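Local structure of signal recognition particle receptor subunit beta (2FH5) at residues 81-85 and 101-105; 96-102 and 140-144. The protein binds GTP and forms, as the beta subunit, part of the signal recognition particle receptor that targets nascent secretory proteins to the endoplasmic reticulum membrane. One frame throughout, in Å; residues are numbered along the deposited sequence.

Contact 1 (81-85 and 101-105)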
ATOM      1  N   ALA B  81      17.903   3.918  -4.868  1.00 50.16           N
ATOM      2  CA  ALA B  81      17.701   2.508  -4.573  1.00 48.07           C
ATOM      3  C   ALA B  81      16.262   2.083  -4.802  1.00 49.03           C
ATOM      4  O   ALA B  81      15.344   2.894  -4.743  1.00 49.92           O
ATOM      5  CB  ALA B  81      18.103   2.207  -3.139  1.00 46.86           C
ATOM      6  N   VAL B  82      16.085   0.792  -5.052  1.00 45.53           N
ATOM      7  CA  VAL B  82      14.783   0.212  -5.299  1.00 43.58           C
ATOM      8  C   VAL B  82      14.642  -0.990  -4.396  1.00 45.30           C
ATOM      9  O   VAL B  82      15.558  -1.807  -4.333  1.00 49.66           O
ATOM     10  CB  VAL B  82      14.650  -0.276  -6.755  1.00 41.66           C
ATOM     11  CG1 VAL B  82      13.293  -0.994  -6.964  1.00 37.94           C
ATOM     12  CG2 VAL B  82      14.782   0.898  -7.688  1.00 38.67           C
ATOM     13  N   VAL B  83      13.518  -1.073  -3.678  1.00 40.42           N
ATOM     14  CA  VAL B  83      13.221  -2.210  -2.804  1.00 35.60           C
ATOM     15  C   VAL B  83      12.040  -2.885  -3.444  1.00 39.77           C
ATOM     16  O   VAL B  83      10.951  -2.291  -3.560  1.00 43.86           O
ATOM     17  CB  VAL B  83      12.799  -1.783  -1.400  1.00 36.71           C
ATOM     18  CG1 VAL B  83      12.480  -3.028  -0.547  1.00 31.80           C
ATOM     19  CG2 VAL B  83      13.910  -0.956  -0.760  1.00 37.81           C
ATOM     20  N   PHE B  84      12.258  -4.104  -3.908  1.00 37.30           N
ATOM     21  CA  PHE B  84      11.193  -4.858  -4.544  1.00 35.56           C
ATOM     22  C   PHE B  84      10.644  -5.755  -3.437  1.00 38.20           C
ATOM     23  O   PHE B  84      11.332  -6.667  -2.960  1.00 39.09           O
ATOM     24  CB  PHE B  84      11.761  -5.680  -5.722  1.00 35.77           C
ATOM     25  CG  PHE B  84      10.714  -6.353  -6.571  1.00 33.12           C
ATOM     26  CD1 PHE B  84      10.075  -7.522  -6.136  1.00 33.55           C
ATOM     27  CD2 PHE B  84      10.351  -5.811  -7.800  1.00 35.88           C
ATOM     28  CE1 PHE B  84       9.083  -8.143  -6.921  1.00 33.22           C
ATOM     29  CE2 PHE B  84       9.353  -6.421  -8.607  1.00 34.56           C
ATOM     30  CZ  PHE B  84       8.721  -7.585  -8.168  1.00 36.12           C
ATOM     31  N   VAL B  85       9.410  -5.480  -3.017  1.00 36.25           N
ATOM     32  CA  VAL B  85       8.772  -6.252  -1.949  1.00 36.09           C
ATOM     33  C   VAL B  85       8.061  -7.516  -2.424  1.00 37.80           C
ATOM     34  O   VAL B  85       7.345  -7.512  -3.416  1.00 42.00           O
ATOM     35  CB  VAL B  85       7.786  -5.376  -1.202  1.00 38.02           C
ATOM     36  CG1 VAL B  85       7.252  -6.117  -0.010  1.00 35.03           C
ATOM     37  CG2 VAL B  85       8.465  -4.067  -0.811  1.00 29.92           C
ATOM     38  N   PHE B 101       7.315  -9.103 -13.142  1.00 41.96           N
ATOM     39  CA  PHE B 101       7.398  -7.698 -12.786  1.00 39.19           C
ATOM     40  C   PHE B 101       8.855  -7.377 -12.463  1.00 37.94           C
ATOM     41  O   PHE B 101       9.369  -6.354 -12.889  1.00 36.86           O
ATOM     42  CB  PHE B 101       6.472  -7.403 -11.595  1.00 42.98           C
ATOM     43  CG  PHE B 101       6.487  -5.959 -11.124  1.00 44.92           C
ATOM     44  CD1 PHE B 101       6.882  -4.919 -11.970  1.00 47.64           C
ATOM     45  CD2 PHE B 101       6.120  -5.645  -9.818  1.00 45.55           C
ATOM     46  CE1 PHE B 101       6.927  -3.587 -11.516  1.00 46.64           C
ATOM     47  CE2 PHE B 101       6.158  -4.322  -9.354  1.00 48.64           C
ATOM     48  CZ  PHE B 101       6.569  -3.288 -10.209  1.00 40.68           C
ATOM     49  N   LEU B 102       9.520  -8.254 -11.723  1.00 36.45           N
ATOM     50  CA  LEU B 102      10.922  -8.039 -11.381  1.00 42.77           C
ATOM     51  C   LEU B 102      11.771  -7.901 -12.657  1.00 45.91           C
ATOM     52  O   LEU B 102      12.655  -7.042 -12.739  1.00 48.83           O
ATOM     53  CB  LEU B 102      11.422  -9.185 -10.499  1.00 41.06           C
ATOM     54  CG  LEU B 102      12.885  -9.126 -10.079  1.00 42.58           C
ATOM     55  CD1 LEU B 102      13.185  -7.824  -9.336  1.00 37.15           C
ATOM     56  CD2 LEU B 102      13.196 -10.364  -9.235  1.00 34.54           C
ATOM     57  N   TYR B 103      11.473  -8.726 -13.659  1.00 48.62           N
ATOM     58  CA  TYR B 103      12.155  -8.681 -14.961  1.00 50.55           C
ATOM     59  C   TYR B 103      12.178  -7.253 -15.502  1.00 48.33           C
ATOM     60  O   TYR B 103      13.232  -6.724 -15.851  1.00 49.72           O
ATOM     61  CB  TYR B 103      11.417  -9.583 -15.957  1.00 55.93           C
ATOM     62  CG  TYR B 103      12.107  -9.719 -17.296  1.00 62.41           C
ATOM     63  CD1 TYR B 103      13.156 -10.619 -17.477  1.00 65.09           C
ATOM     64  CD2 TYR B 103      11.713  -8.948 -18.384  1.00 66.55           C
ATOM     65  CE1 TYR B 103      13.789 -10.749 -18.708  1.00 66.91           C
ATOM     66  CE2 TYR B 103      12.345  -9.071 -19.615  1.00 70.25           C
ATOM     67  CZ  TYR B 103      13.377  -9.974 -19.770  1.00 67.59           C
ATOM     68  OH  TYR B 103      13.978 -10.118 -21.001  1.00 70.60           O
ATOM     69  N   GLN B 104      11.004  -6.635 -15.598  1.00 50.63           N
ATOM     70  CA  GLN B 104      10.917  -5.253 -16.061  1.00 51.19           C
ATOM     71  C   GLN B 104      11.664  -4.304 -15.125  1.00 50.21           C
ATOM     72  O   GLN B 104      12.210  -3.295 -15.573  1.00 49.98           O
ATOM     73  CB  GLN B 104       9.463  -4.797 -16.166  1.00 56.54           C
ATOM     74  CG  GLN B 104       8.942  -4.723 -17.592  1.00 72.62           C
ATOM     75  CD  GLN B 104       7.668  -5.554 -17.791  1.00 84.40           C
ATOM     76  OE1 GLN B 104       6.947  -5.394 -18.789  1.00 87.75           O
ATOM     77  NE2 GLN B 104       7.390  -6.453 -16.840  1.00 84.43           N
ATOM     78  N   VAL B 105      11.688  -4.611 -13.828  1.00 46.30           N
ATOM     79  CA  VAL B 105      12.384  -3.738 -12.889  1.00 44.68           C
ATOM     80  C   VAL B 105      13.902  -3.845 -13.095  1.00 49.08           C
ATOM     81  O   VAL B 105      14.622  -2.847 -12.986  1.00 46.51           O
ATOM     82  CB  VAL B 105      12.011  -4.068 -11.418  1.00 42.84           C
ATOM     83  CG1 VAL B 105      12.954  -3.349 -10.456  1.00 39.01           C
ATOM     84  CG2 VAL B 105      10.564  -3.622 -11.137  1.00 37.48           C
TER
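Phe84 of strand 79-87 pushes its ring against Phe101, Leu102 and Val105 on one flank of helix 91-110. CB points at the helix, and with CG anti to the backbone N (chi1 -172°) the ring lies beside its own carbonyl carbon. CG is the first atom to meet a partner: Leu102 CD1, 4.0 Å from Phe84 CG. CD2 comes next, with Leu102 CD1 at 3.8 Å from Phe84 CD2. This methyl sits over one face of the ring, displaced toward the rim, in a CH-pi contact. Val105 CG2 lies at the edge, in the ring plane, and is 4.0 Å from Phe84 CE2. CE2 also reaches the Phe101 ring, where Phe101 CD2 is 3.5 Å away from Phe84 CE2. Phe84 CE2 sits over a face of the Phe101 ring, toward its rim. The two rings meet obliquely, planes at 53°. CZ, at the tip, lies between Phe101 CD2 (3.6 Å from Phe84 CZ) and the backbone at Leu102 N. Two residues back, Val82 CG1 meets Val105 CG1 at 4.2 Å. Strand and helix run nearly antiparallel, as expected inside the beta-alpha-beta unit of a P-loop GTPase. Val13 and Ile120 on the two flanking strands also touch Phe84. The contact is buried and has no hydrogen bond across it, so strand and helix are joined here by apolar and aromatic packing.

Contact 2 (96-102 and 140-144)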
ATOM      1  N   LYS B  96       5.298 -16.553 -10.850  1.00 49.78           N
ATOM      2  CA  LYS B  96       5.342 -16.050 -12.207  1.00 52.25           C
ATOM      3  C   LYS B  96       5.020 -14.570 -12.307  1.00 50.64           C
ATOM      4  O   LYS B  96       5.691 -13.852 -13.057  1.00 50.84           O
ATOM      5  CB  LYS B  96       4.426 -16.895 -13.104  1.00 55.52           C
ATOM      6  CG  LYS B  96       4.936 -18.328 -13.201  1.00 59.71           C
ATOM      7  CD  LYS B  96       4.374 -19.103 -14.384  1.00 65.75           C
ATOM      8  CE  LYS B  96       5.336 -20.229 -14.818  1.00 69.17           C
ATOM      9  NZ  LYS B  96       5.814 -21.088 -13.677  1.00 64.75           N
ATOM     10  N   ASP B  97       4.030 -14.098 -11.542  1.00 48.31           N
ATOM     11  CA  ASP B  97       3.683 -12.676 -11.582  1.00 46.60           C
ATOM     12  C   ASP B  97       4.825 -11.841 -11.005  1.00 45.95           C
ATOM     13  O   ASP B  97       5.136 -10.762 -11.513  1.00 43.82           O
ATOM     14  CB  ASP B  97       2.390 -12.402 -10.812  1.00 55.68           C
ATOM     15  CG  ASP B  97       1.148 -12.891 -11.553  1.00 63.63           C
ATOM     16  OD1 ASP B  97       1.013 -12.588 -12.760  1.00 66.43           O
ATOM     17  OD2 ASP B  97       0.301 -13.574 -10.930  1.00 66.84           O
ATOM     18  N   VAL B  98       5.450 -12.355  -9.949  1.00 43.05           N
ATOM     19  CA  VAL B  98       6.574 -11.688  -9.312  1.00 42.33           C
ATOM     20  C   VAL B  98       7.739 -11.590 -10.287  1.00 45.32           C
ATOM     21  O   VAL B  98       8.223 -10.489 -10.564  1.00 48.55           O
ATOM     22  CB  VAL B  98       7.064 -12.466  -8.062  1.00 44.77           C
ATOM     23  CG1 VAL B  98       8.334 -11.834  -7.529  1.00 38.80           C
ATOM     24  CG2 VAL B  98       5.977 -12.492  -6.992  1.00 36.99           C
ATOM     25  N   ALA B  99       8.190 -12.735 -10.807  1.00 46.34           N
ATOM     26  CA  ALA B  99       9.320 -12.772 -11.764  1.00 48.11           C
ATOM     27  C   ALA B  99       9.114 -11.838 -12.959  1.00 45.03           C
ATOM     28  O   ALA B  99      10.022 -11.122 -13.371  1.00 44.01           O
ATOM     29  CB  ALA B  99       9.552 -14.210 -12.266  1.00 46.54           C
ATOM     30  N   GLU B 100       7.909 -11.845 -13.503  1.00 44.15           N
ATOM     31  CA  GLU B 100       7.583 -11.002 -14.644  1.00 50.09           C
ATOM     32  C   GLU B 100       7.707  -9.510 -14.351  1.00 48.01           C
ATOM     33  O   GLU B 100       8.143  -8.734 -15.217  1.00 45.35           O
ATOM     34  CB  GLU B 100       6.168 -11.319 -15.120  1.00 56.36           C
ATOM     35  CG  GLU B 100       5.629 -10.393 -16.169  1.00 73.04           C
ATOM     36  CD  GLU B 100       4.293 -10.889 -16.699  1.00 87.09           C
ATOM     37  OE1 GLU B 100       4.311 -11.942 -17.384  1.00 93.02           O
ATOM     38  OE2 GLU B 100       3.238 -10.251 -16.422  1.00 87.01           O
ATOM     39  N   PHE B 101       7.315  -9.103 -13.142  1.00 41.96           N
ATOM     40  CA  PHE B 101       7.398  -7.698 -12.786  1.00 39.19           C
ATOM     41  C   PHE B 101       8.855  -7.377 -12.463  1.00 37.94           C
ATOM     42  O   PHE B 101       9.369  -6.354 -12.889  1.00 36.86           O
ATOM     43  CB  PHE B 101       6.472  -7.403 -11.595  1.00 42.98           C
ATOM     44  CG  PHE B 101       6.487  -5.959 -11.124  1.00 44.92           C
ATOM     45  CD1 PHE B 101       6.882  -4.919 -11.970  1.00 47.64           C
ATOM     46  CD2 PHE B 101       6.120  -5.645  -9.818  1.00 45.55           C
ATOM     47  CE1 PHE B 101       6.927  -3.587 -11.516  1.00 46.64           C
ATOM     48  CE2 PHE B 101       6.158  -4.322  -9.354  1.00 48.64           C
ATOM     49  CZ  PHE B 101       6.569  -3.288 -10.209  1.00 40.68           C
ATOM     50  N   LEU B 102       9.520  -8.254 -11.723  1.00 36.45           N
ATOM     51  CA  LEU B 102      10.922  -8.039 -11.381  1.00 42.77           C
ATOM     52  C   LEU B 102      11.771  -7.901 -12.657  1.00 45.91           C
ATOM     53  O   LEU B 102      12.655  -7.042 -12.739  1.00 48.83           O
ATOM     54  CB  LEU B 102      11.422  -9.185 -10.499  1.00 41.06           C
ATOM     55  CG  LEU B 102      12.885  -9.126 -10.079  1.00 42.58           C
ATOM     56  CD1 LEU B 102      13.185  -7.824  -9.336  1.00 37.15           C
ATOM     57  CD2 LEU B 102      13.196 -10.364  -9.235  1.00 34.54           C
ATOM     58  N   LEU B 140      13.339 -17.509  -8.191  1.00 40.59           N
ATOM     59  CA  LEU B 140      13.286 -16.369  -9.099  1.00 45.57           C
ATOM     60  C   LEU B 140      14.352 -16.465 -10.192  1.00 49.22           C
ATOM     61  O   LEU B 140      14.105 -16.061 -11.333  1.00 50.05           O
ATOM     62  CB  LEU B 140      13.465 -15.061  -8.347  1.00 43.31           C
ATOM     63  CG  LEU B 140      12.195 -14.592  -7.669  1.00 43.60           C
ATOM     64  CD1 LEU B 140      12.568 -13.491  -6.706  1.00 42.77           C
ATOM     65  CD2 LEU B 140      11.181 -14.147  -8.741  1.00 38.49           C
ATOM     66  N   GLU B 141      15.538 -16.980  -9.853  1.00 47.27           N
ATOM     67  CA  GLU B 141      16.593 -17.124 -10.862  1.00 50.87           C
ATOM     68  C   GLU B 141      16.129 -18.134 -11.910  1.00 47.03           C
ATOM     69  O   GLU B 141      16.192 -17.877 -13.113  1.00 41.74           O
ATOM     70  CB  GLU B 141      17.911 -17.579 -10.216  1.00 47.63           C
ATOM     71  CG  GLU B 141      18.444 -16.546  -9.242  1.00 54.72           C
ATOM     72  CD  GLU B 141      19.824 -16.854  -8.690  1.00 55.00           C
ATOM     73  OE1 GLU B 141      20.115 -18.038  -8.415  1.00 56.83           O
ATOM     74  OE2 GLU B 141      20.611 -15.899  -8.510  1.00 54.01           O
ATOM     75  N   LYS B 142      15.635 -19.273 -11.443  1.00 48.56           N
ATOM     76  CA  LYS B 142      15.151 -20.301 -12.347  1.00 50.65           C
ATOM     77  C   LYS B 142      14.067 -19.729 -13.271  1.00 50.88           C
ATOM     78  O   LYS B 142      14.031 -20.020 -14.459  1.00 56.22           O
ATOM     79  CB  LYS B 142      14.622 -21.479 -11.526  1.00 54.29           C
ATOM     80  CG  LYS B 142      13.757 -22.469 -12.304  1.00 64.73           C
ATOM     81  CD  LYS B 142      13.255 -23.612 -11.409  1.00 67.75           C
ATOM     82  CE  LYS B 142      12.349 -24.573 -12.194  1.00 74.31           C
ATOM     83  NZ  LYS B 142      11.830 -25.706 -11.362  1.00 73.09           N
ATOM     84  N   GLU B 143      13.198 -18.889 -12.725  1.00 52.71           N
ATOM     85  CA  GLU B 143      12.109 -18.294 -13.489  1.00 49.50           C
ATOM     86  C   GLU B 143      12.548 -17.174 -14.450  1.00 47.91           C
ATOM     87  O   GLU B 143      12.044 -17.063 -15.558  1.00 43.47           O
ATOM     88  CB  GLU B 143      11.062 -17.763 -12.516  1.00 56.55           C
ATOM     89  CG  GLU B 143       9.745 -17.415 -13.159  1.00 61.94           C
ATOM     90  CD  GLU B 143       8.975 -18.652 -13.574  1.00 67.12           C
ATOM     91  OE1 GLU B 143       8.856 -19.588 -12.737  1.00 64.86           O
ATOM     92  OE2 GLU B 143       8.492 -18.673 -14.731  1.00 67.51           O
ATOM     93  N   LEU B 144      13.470 -16.318 -14.029  1.00 47.59           N
ATOM     94  CA  LEU B 144      13.923 -15.257 -14.922  1.00 46.16           C
ATOM     95  C   LEU B 144      14.706 -15.932 -16.056  1.00 49.47           C
ATOM     96  O   LEU B 144      14.753 -15.450 -17.190  1.00 47.88           O
ATOM     97  CB  LEU B 144      14.809 -14.284 -14.152  1.00 45.97           C
ATOM     98  CG  LEU B 144      14.091 -13.488 -13.049  1.00 44.66           C
ATOM     99  CD1 LEU B 144      15.095 -12.854 -12.122  1.00 45.81           C
ATOM    100  CD2 LEU B 144      13.219 -12.440 -13.684  1.00 44.19           C
TER
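Ala99 and Leu140 mark the close approach of two helices that cross at -68°. Leu140 CD2 lies 3.8 Å from Ala99 CA, and its other branch reaches the next turn, with Leu140 CD1 4.1 Å from Leu102 CD2. Val98 CG1 meets the same Leu140 CD2 at 3.9 Å. The small Ala99 side chain also lets Glu143 come in close: Ala99 CB is 3.3 Å from Glu143 CG. Leu144 CD2 rests near the Ala99 carbonyl, 3.5 Å from Ala99 O. The packing on this buried side is mostly apolar and tight, above all at Ala99 CB against Glu143 CG. The other side is looser and faces solvent. There the Glu143 chain bends at chi2 (72°) and brings its carboxylate across the Lys96 chain, at about a right angle. Lys96 NZ and Glu143 OE1 form a long salt bridge of 3.5 Å. Lys96 CE is equally near the second oxygen, 3.5 Å from Glu143 OE2, so the aliphatic part of the lysine takes part too. An alanine in place of Glu143 would probably leave the Lys96 ammonium without this partner and lose the close CG contact on the Ala99 methyl. Within the fold, the contact lays helix 133-150 across helix 91-110. Phe84 of strand 79-87 touches Val98 from the sheet side. Phe175 and Phe177, in a loop, pack on Leu144, and Phe91 touches Leu140.

Contacts 1 and 2 both use helix 91-110 and share Phe101 and Leu102. Their centres lie about 10 Å apart. Contact 1 is the deeper, with its centre about 5 Å from that of the chain, against about 12 Å for contact 2. Along the chain come strand 79-87, helix 91-110, strand 117-123 and then helix 133-150. Helix 91-110 lies between strand 79-87 on one side and helix 133-150 on another, probably with both helices on the same face of the sheet. The two contacts meet where Phe84 CZ packs 3.8 Å from Val98 O. Phe101 and Val98 of helix 91-110 come close to Gly14 and Leu15 of the GTP-binding loop, so this helix backs that loop.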